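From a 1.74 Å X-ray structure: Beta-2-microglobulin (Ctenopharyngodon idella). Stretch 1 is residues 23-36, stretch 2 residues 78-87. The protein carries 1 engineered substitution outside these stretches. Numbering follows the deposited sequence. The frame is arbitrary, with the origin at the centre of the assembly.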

ATOM      1  N   THR B  23      -9.775   6.752 -14.570  1.00 25.61           N
ATOM      2  CA  THR B  23     -10.022   5.896 -13.419  1.00 24.04           C
ATOM      3  C   THR B  23     -10.108   6.760 -12.166  1.00 22.26           C
ATOM      4  O   THR B  23      -9.206   7.539 -11.872  1.00 23.53           O
ATOM      5  CB  THR B  23      -8.935   4.808 -13.267  1.00 24.10           C
ATOM      6  OG1 THR B  23      -8.872   4.030 -14.469  1.00 25.39           O
ATOM      7  CG2 THR B  23      -9.254   3.876 -12.102  1.00 25.90           C
ATOM      8  N   LEU B  24     -11.219   6.625 -11.451  1.00 20.97           N
ATOM      9  CA  LEU B  24     -11.419   7.309 -10.191  1.00 21.74           C
ATOM     10  C   LEU B  24     -10.854   6.448  -9.071  1.00 22.08           C
ATOM     11  O   LEU B  24     -11.203   5.274  -8.950  1.00 22.90           O
ATOM     12  CB  LEU B  24     -12.907   7.564  -9.974  1.00 22.98           C
ATOM     13  CG  LEU B  24     -13.335   8.257  -8.680  1.00 20.64           C
ATOM     14  CD1 LEU B  24     -12.837   9.697  -8.595  1.00 23.71           C
ATOM     15  CD2 LEU B  24     -14.851   8.185  -8.562  1.00 24.53           C
ATOM     16  N   ILE B  25      -9.992   7.042  -8.252  1.00 21.48           N
ATOM     17  CA  ILE B  25      -9.273   6.309  -7.218  1.00 21.18           C
ATOM     18  C   ILE B  25      -9.486   6.938  -5.849  1.00 19.89           C
ATOM     19  O   ILE B  25      -9.369   8.164  -5.682  1.00 22.82           O
ATOM     20  CB  ILE B  25      -7.755   6.248  -7.525  1.00 20.50           C
ATOM     21  CG1 ILE B  25      -7.507   5.602  -8.899  1.00 19.46           C
ATOM     22  CG2 ILE B  25      -7.008   5.527  -6.409  1.00 21.45           C
ATOM     23  CD1 ILE B  25      -6.114   5.820  -9.455  1.00 23.32           C
ATOM     24  N   CYS B  26      -9.807   6.094  -4.869  1.00 20.74           N
ATOM     25  CA  CYS B  26      -9.871   6.529  -3.487  1.00 20.75           C
ATOM     26  C   CYS B  26      -8.890   5.701  -2.664  1.00 19.96           C
ATOM     27  O   CYS B  26      -9.083   4.502  -2.479  1.00 21.68           O
ATOM     28  CB  CYS B  26     -11.301   6.415  -2.958  1.00 21.69           C
ATOM     29  SG  CYS B  26     -11.537   6.969  -1.259  1.00 26.07           S
ATOM     30  N   TYR B  27      -7.824   6.354  -2.204  1.00 19.90           N
ATOM     31  CA  TYR B  27      -6.794   5.723  -1.386  1.00 18.37           C
ATOM     32  C   TYR B  27      -7.060   6.013   0.081  1.00 20.30           C
ATOM     33  O   TYR B  27      -7.039   7.174   0.516  1.00 20.38           O
ATOM     34  CB  TYR B  27      -5.410   6.238  -1.781  1.00 20.62           C
ATOM     35  CG  TYR B  27      -4.250   5.590  -1.050  1.00 20.51           C
ATOM     36  CD1 TYR B  27      -4.128   4.196  -0.971  1.00 23.26           C
ATOM     37  CD2 TYR B  27      -3.250   6.368  -0.475  1.00 20.74           C
ATOM     38  CE1 TYR B  27      -3.057   3.612  -0.311  1.00 22.62           C
ATOM     39  CE2 TYR B  27      -2.174   5.795   0.178  1.00 21.32           C
ATOM     40  CZ  TYR B  27      -2.083   4.419   0.261  1.00 22.79           C
ATOM     41  OH  TYR B  27      -1.012   3.857   0.913  1.00 25.82           O
ATOM     42  N   VAL B  28      -7.321   4.949   0.831  1.00 19.28           N
ATOM     43  CA  VAL B  28      -7.689   5.054   2.241  1.00 20.00           C
ATOM     44  C   VAL B  28      -6.579   4.402   3.062  1.00 20.05           C
ATOM     45  O   VAL B  28      -6.333   3.203   2.934  1.00 24.28           O
ATOM     46  CB  VAL B  28      -9.061   4.393   2.499  1.00 19.55           C
ATOM     47  CG1 VAL B  28      -9.463   4.515   3.964  1.00 19.66           C
ATOM     48  CG2 VAL B  28     -10.128   5.014   1.603  1.00 20.44           C
ATOM     49  N   SER B  29      -5.892   5.192   3.883  1.00 20.55           N
ATOM     50  CA  SER B  29      -4.664   4.720   4.521  1.00 21.77           C
ATOM     51  C   SER B  29      -4.570   5.125   5.984  1.00 24.74           C
ATOM     52  O   SER B  29      -5.406   5.878   6.477  1.00 24.58           O
ATOM     53  CB  SER B  29      -3.449   5.252   3.761  1.00 24.12           C
ATOM     54  OG  SER B  29      -3.408   6.673   3.823  1.00 22.24           O
ATOM     55  N   ASN B  30      -3.547   4.613   6.668  1.00 24.12           N
ATOM     56  CA  ASN B  30      -3.235   5.010   8.042  1.00 24.20           C
ATOM     57  C   ASN B  30      -4.353   4.716   9.049  1.00 24.58           C
ATOM     58  O   ASN B  30      -4.542   5.471  10.005  1.00 27.23           O
ATOM     59  CB  ASN B  30      -2.851   6.503   8.103  1.00 26.18           C
ATOM     60  CG  ASN B  30      -1.577   6.822   7.336  1.00 28.38           C
ATOM     61  OD1 ASN B  30      -0.790   5.932   7.000  1.00 31.34           O
ATOM     62  ND2 ASN B  30      -1.364   8.105   7.063  1.00 33.99           N
ATOM     63  N   PHE B  31      -5.090   3.626   8.846  1.00 24.17           N
ATOM     64  CA  PHE B  31      -6.241   3.349   9.709  1.00 24.93           C
ATOM     65  C   PHE B  31      -6.168   2.038  10.490  1.00 25.83           C
ATOM     66  O   PHE B  31      -5.573   1.067  10.039  1.00 25.16           O
ATOM     67  CB  PHE B  31      -7.567   3.468   8.938  1.00 24.50           C
ATOM     68  CG  PHE B  31      -7.801   2.375   7.928  1.00 23.33           C
ATOM     69  CD1 PHE B  31      -8.459   1.200   8.290  1.00 22.91           C
ATOM     70  CD2 PHE B  31      -7.398   2.534   6.604  1.00 24.34           C
ATOM     71  CE1 PHE B  31      -8.688   0.196   7.358  1.00 22.09           C
ATOM     72  CE2 PHE B  31      -7.624   1.536   5.669  1.00 21.43           C
ATOM     73  CZ  PHE B  31      -8.267   0.363   6.046  1.00 22.99           C
ATOM     74  N   HIS B  32      -6.772   2.050  11.677  1.00 27.66           N
ATOM     75  CA  HIS B  32      -6.888   0.877  12.551  1.00 27.86           C
ATOM     76  C   HIS B  32      -8.090   1.119  13.462  1.00 29.89           C
ATOM     77  O   HIS B  32      -8.260   2.236  13.945  1.00 30.48           O
ATOM     78  CB  HIS B  32      -5.626   0.704  13.400  1.00 34.92           C
ATOM     79  CG  HIS B  32      -5.751  -0.341  14.469  1.00 47.15           C
ATOM     80  ND1 HIS B  32      -5.546  -1.682  14.224  1.00 42.57           N
ATOM     81  CD2 HIS B  32      -6.069  -0.244  15.783  1.00 49.35           C
ATOM     82  CE1 HIS B  32      -5.728  -2.365  15.339  1.00 53.51           C
ATOM     83  NE2 HIS B  32      -6.048  -1.516  16.300  1.00 58.12           N
ATOM     84  N   PRO B  33      -8.927   0.084  13.714  1.00 28.70           N
ATOM     85  CA  PRO B  33      -8.857  -1.309  13.236  1.00 29.16           C
ATOM     86  C   PRO B  33      -9.256  -1.470  11.753  1.00 26.93           C
ATOM     87  O   PRO B  33      -9.691  -0.497  11.132  1.00 27.61           O
ATOM     88  CB  PRO B  33      -9.827  -2.042  14.167  1.00 30.57           C
ATOM     89  CG  PRO B  33     -10.827  -1.012  14.551  1.00 33.50           C
ATOM     90  CD  PRO B  33     -10.070   0.285  14.631  1.00 29.91           C
ATOM     91  N   PRO B  34      -9.103  -2.689  11.196  1.00 26.92           N
ATOM     92  CA  PRO B  34      -9.216  -2.899   9.742  1.00 24.56           C
ATOM     93  C   PRO B  34     -10.617  -2.827   9.134  1.00 25.66           C
ATOM     94  O   PRO B  34     -10.737  -2.502   7.949  1.00 31.20           O
ATOM     95  CB  PRO B  34      -8.627  -4.298   9.540  1.00 27.05           C
ATOM     96  CG  PRO B  34      -8.811  -4.987  10.850  1.00 27.97           C
ATOM     97  CD  PRO B  34      -8.673  -3.916  11.893  1.00 29.14           C
ATOM     98  N   ASP B  35     -11.654  -3.134   9.912  1.00 26.89           N
ATOM     99  CA  ASP B  35     -13.023  -3.116   9.397  1.00 29.62           C
ATOM    100  C   ASP B  35     -13.402  -1.723   8.918  1.00 29.47           C
ATOM    101  O   ASP B  35     -13.302  -0.748   9.669  1.00 30.05           O
ATOM    102  CB  ASP B  35     -14.019  -3.598  10.451  1.00 41.70           C
ATOM    103  CG  ASP B  35     -15.153  -4.399   9.853  1.00 48.10           C
ATOM    104  OD1 ASP B  35     -15.971  -3.817   9.107  1.00 58.93           O
ATOM    105  OD2 ASP B  35     -15.211  -5.619  10.117  1.00 57.80           O
ATOM    106  N   ILE B  36     -13.828  -1.639   7.662  1.00 28.55           N
ATOM    107  CA  ILE B  36     -14.099  -0.352   7.022  1.00 25.23           C
ATOM    108  C   ILE B  36     -15.046  -0.523   5.830  1.00 28.65           C
ATOM    109  O   ILE B  36     -15.119  -1.601   5.229  1.00 29.57           O
ATOM    110  CB  ILE B  36     -12.777   0.340   6.593  1.00 24.35           C
ATOM    111  CG1 ILE B  36     -12.979   1.845   6.367  1.00 23.93           C
ATOM    112  CG2 ILE B  36     -12.157  -0.347   5.376  1.00 25.03           C
ATOM    113  CD1 ILE B  36     -11.714   2.661   6.544  1.00 23.74           C
ATOM    114  N   GLU B  78     -20.808  15.032 -10.239  1.00 33.40           N
ATOM    115  CA  GLU B  78     -19.969  15.068  -9.044  1.00 30.77           C
ATOM    116  C   GLU B  78     -19.565  13.659  -8.618  1.00 30.01           C
ATOM    117  O   GLU B  78     -20.411  12.767  -8.524  1.00 31.27           O
ATOM    118  CB  GLU B  78     -20.703  15.761  -7.890  1.00 34.85           C
ATOM    119  CG  GLU B  78     -20.099  15.479  -6.519  1.00 37.97           C
ATOM    120  CD  GLU B  78     -21.061  15.745  -5.379  1.00 37.82           C
ATOM    121  OE1 GLU B  78     -21.278  16.926  -5.053  1.00 46.77           O
ATOM    122  OE2 GLU B  78     -21.592  14.776  -4.800  1.00 40.28           O
ATOM    123  N   TYR B  79     -18.275  13.479  -8.348  1.00 26.87           N
ATOM    124  CA  TYR B  79     -17.751  12.212  -7.840  1.00 26.45           C
ATOM    125  C   TYR B  79     -17.189  12.378  -6.440  1.00 24.45           C
ATOM    126  O   TYR B  79     -16.644  13.432  -6.098  1.00 28.49           O
ATOM    127  CB  TYR B  79     -16.707  11.632  -8.797  1.00 26.55           C
ATOM    128  CG  TYR B  79     -17.309  11.280 -10.137  1.00 26.19           C
ATOM    129  CD1 TYR B  79     -17.359  12.220 -11.167  1.00 25.67           C
ATOM    130  CD2 TYR B  79     -17.861  10.018 -10.367  1.00 26.97           C
ATOM    131  CE1 TYR B  79     -17.931  11.909 -12.389  1.00 25.92           C
ATOM    132  CE2 TYR B  79     -18.433   9.700 -11.587  1.00 26.89           C
ATOM    133  CZ  TYR B  79     -18.465  10.651 -12.592  1.00 25.22           C
ATOM    134  OH  TYR B  79     -19.034  10.344 -13.801  1.00 27.33           O
ATOM    135  N   SER B  80     -17.340  11.334  -5.628  1.00 24.39           N
ATOM    136  CA  SER B  80     -16.894  11.368  -4.242  1.00 24.77           C
ATOM    137  C   SER B  80     -16.597   9.973  -3.709  1.00 23.54           C
ATOM    138  O   SER B  80     -16.959   8.959  -4.323  1.00 25.38           O
ATOM    139  CB  SER B  80     -17.917  12.096  -3.349  1.00 25.47           C
ATOM    140  OG  SER B  80     -19.174  11.444  -3.352  1.00 29.27           O
ATOM    141  N   CYS B  81     -15.906   9.931  -2.575  1.00 23.93           N
ATOM    142  CA  CYS B  81     -15.606   8.681  -1.901  1.00 23.49           C
ATOM    143  C   CYS B  81     -16.139   8.789  -0.481  1.00 25.28           C
ATOM    144  O   CYS B  81     -15.791   9.725   0.250  1.00 26.07           O
ATOM    145  CB  CYS B  81     -14.096   8.422  -1.908  1.00 23.51           C
ATOM    146  SG  CYS B  81     -13.560   6.933  -1.036  1.00 27.04           S
ATOM    147  N   ARG B  82     -17.008   7.847  -0.115  1.00 24.83           N
ATOM    148  CA  ARG B  82     -17.586   7.799   1.222  1.00 25.61           C
ATOM    149  C   ARG B  82     -16.972   6.667   2.025  1.00 24.51           C
ATOM    150  O   ARG B  82     -17.031   5.497   1.630  1.00 26.67           O
ATOM    151  CB  ARG B  82     -19.110   7.654   1.170  1.00 27.63           C
ATOM    152  CG  ARG B  82     -19.768   7.544   2.544  1.00 27.62           C
ATOM    153  CD  ARG B  82     -21.265   7.783   2.477  1.00 30.54           C
ATOM    154  NE  ARG B  82     -21.952   6.797   1.648  1.00 32.91           N
ATOM    155  CZ  ARG B  82     -23.020   7.054   0.895  1.00 35.64           C
ATOM    156  NH1 ARG B  82     -23.534   8.280   0.842  1.00 37.47           N
ATOM    157  NH2 ARG B  82     -23.572   6.083   0.180  1.00 39.39           N
ATOM    158  N   VAL B  83     -16.372   7.033   3.152  1.00 23.75           N
ATOM    159  CA  VAL B  83     -15.676   6.078   4.007  1.00 22.06           C
ATOM    160  C   VAL B  83     -16.338   6.007   5.384  1.00 24.51           C
ATOM    161  O   VAL B  83     -16.572   7.036   6.028  1.00 25.94           O
ATOM    162  CB  VAL B  83     -14.182   6.442   4.147  1.00 20.07           C
ATOM    163  CG1 VAL B  83     -13.451   5.430   5.017  1.00 21.49           C
ATOM    164  CG2 VAL B  83     -13.515   6.543   2.778  1.00 21.87           C
ATOM    165  N   LYS B  84     -16.647   4.786   5.817  1.00 24.11           N
ATOM    166  CA  LYS B  84     -17.234   4.543   7.130  1.00 25.07           C
ATOM    167  C   LYS B  84     -16.325   3.652   7.976  1.00 26.34           C
ATOM    168  O   LYS B  84     -16.184   2.453   7.712  1.00 27.41           O
ATOM    169  CB  LYS B  84     -18.640   3.941   6.998  1.00 29.56           C
ATOM    170  CG  LYS B  84     -19.619   4.841   6.257  1.00 28.86           C
ATOM    171  CD  LYS B  84     -20.986   4.202   6.096  1.00 37.89           C
ATOM    172  CE  LYS B  84     -21.882   5.076   5.230  1.00 39.66           C
ATOM    173  NZ  LYS B  84     -23.276   4.559   5.177  1.00 46.70           N
ATOM    174  N   HIS B  85     -15.704   4.262   8.983  1.00 26.75           N
ATOM    175  CA  HIS B  85     -14.782   3.578   9.887  1.00 28.00           C
ATOM    176  C   HIS B  85     -15.271   3.774  11.315  1.00 31.07           C
ATOM    177  O   HIS B  85     -15.564   4.902  11.720  1.00 29.53           O
ATOM    178  CB  HIS B  85     -13.371   4.145   9.723  1.00 26.21           C
ATOM    179  CG  HIS B  85     -12.320   3.411  10.495  1.00 27.66           C
ATOM    180  ND1 HIS B  85     -11.548   4.017  11.462  1.00 26.99           N
ATOM    181  CD2 HIS B  85     -11.898   2.125  10.431  1.00 26.58           C
ATOM    182  CE1 HIS B  85     -10.700   3.138  11.964  1.00 26.82           C
ATOM    183  NE2 HIS B  85     -10.893   1.981  11.356  1.00 27.45           N
ATOM    184  N   MET B  86     -15.349   2.679  12.071  1.00 30.92           N
ATOM    185  CA  MET B  86     -16.000   2.677  13.384  1.00 33.06           C
ATOM    186  C   MET B  86     -17.408   3.259  13.223  1.00 34.87           C
ATOM    187  O   MET B  86     -18.219   2.702  12.482  1.00 32.55           O
ATOM    188  CB  MET B  86     -15.174   3.454  14.422  1.00 33.27           C
ATOM    189  CG  MET B  86     -13.727   3.003  14.551  1.00 35.31           C
ATOM    190  SD  MET B  86     -13.578   1.314  15.166  1.00 43.42           S
ATOM    191  CE  MET B  86     -14.041   1.512  16.887  1.00 54.40           C
ATOM    192  N   SER B  87     -17.681   4.384  13.883  1.00 31.08           N
ATOM    193  CA  SER B  87     -18.971   5.064  13.751  1.00 33.67           C
ATOM    194  C   SER B  87     -18.870   6.389  12.982  1.00 33.04           C
ATOM    195  O   SER B  87     -19.821   7.176  12.952  1.00 34.69           O
ATOM    196  CB  SER B  87     -19.603   5.283  15.128  1.00 38.13           C
ATOM    197  OG  SER B  87     -19.810   4.043  15.778  1.00 39.30           O
TER

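Packing of residues 23-36 against residues 78-87 in beta-2-microglobulin, burying 544 Å² summed over both sides. The strand through Leu24, Cys26 and Val28 and the strand through Tyr79, Cys81 and Val83 run in the same general direction, their axes 28° apart and 7.9 Å at closest approach. That separation is too wide for backbone pairing, so side chains fill the gap. Alternation along each strand selects them: Leu24, Cys26 and Val28 direct their CA-to-CB bonds toward the other strand, as do Tyr79, Cys81 and Val83, whereas Ile25, Tyr27, Ser80 and Arg82 point theirs away.

At the centre is the disulfide, Cys26 SG to Cys81 SG at 2.0 Å. Both cysteines are t (chi1 -178° and 177°), so each sulfur extends from its own strand toward the other, and the chi3 of -77° lies in the range usual for a relaxed disulfide. The CA atoms of Cys26 and Cys81 are 6.3 Å apart, a span that the bridge covers without bending either side chain back. The disulfide is buried, as suits a crosslink with no polar group to satisfy.

Apolar contacts continue the layer along the strands. Leu24 (t, p) places CD2 3.9 Å from CB of Tyr79, whose m rotamer carries the ring off beside this contact; Leu24 CD2 meets that ring obliquely. Farther along, Val28 and Val83, both t, bring their CG2 atoms to 3.9 Å. Branched at CB, valine offers methyls close to the backbone and fills a narrow space with little conformational freedom to lose. Val83 also uses its other methyl: CG1 lies 3.6 Å from CD1 of Ile36. With both chi angles t, Ile36 is extended, and its end comes nearer to stretch 2 than its CB direction alone would suggest. Ile36 CD1 also lies 3.9 Å from CB of His85, while Ile36 CA makes a CA-H...O contact with O of Lys84 at 3.6 Å.

Beyond the strand, the chain turns a corner at Asn30 and the following loop gathers around His85, which has more area covered across this contact than any other residue here. Its t rotamer (chi1 -174°), with chi2 at -120°, carries the imidazole into the loop, where His85 NE2 donates a hydrogen bond to O of Pro33 (2.8 Å, N-H...O angle 155°). A buried histidine thus finds a partner in a carbonyl of the loop. Two more carbonyl oxygens lie at the ring's edge: His32 O is 3.3 Å from His85 CE1, and Asp35 O is 3.3 Å from His85 CD2. Phe31, held at chi1 70° (p), turns the edge of its ring toward the face of His85 in an offset edge-to-face pair, centroids 5.6 Å apart and planes at 71°; its CB sits over one face of the imidazole.

Pro33, preceded by a cis peptide bond, also presents its ring: CG lies 3.7 Å from SD of Met86. Met86 is m at all three chi angles, folding its flexible, apolar chain so that its end approaches the proline.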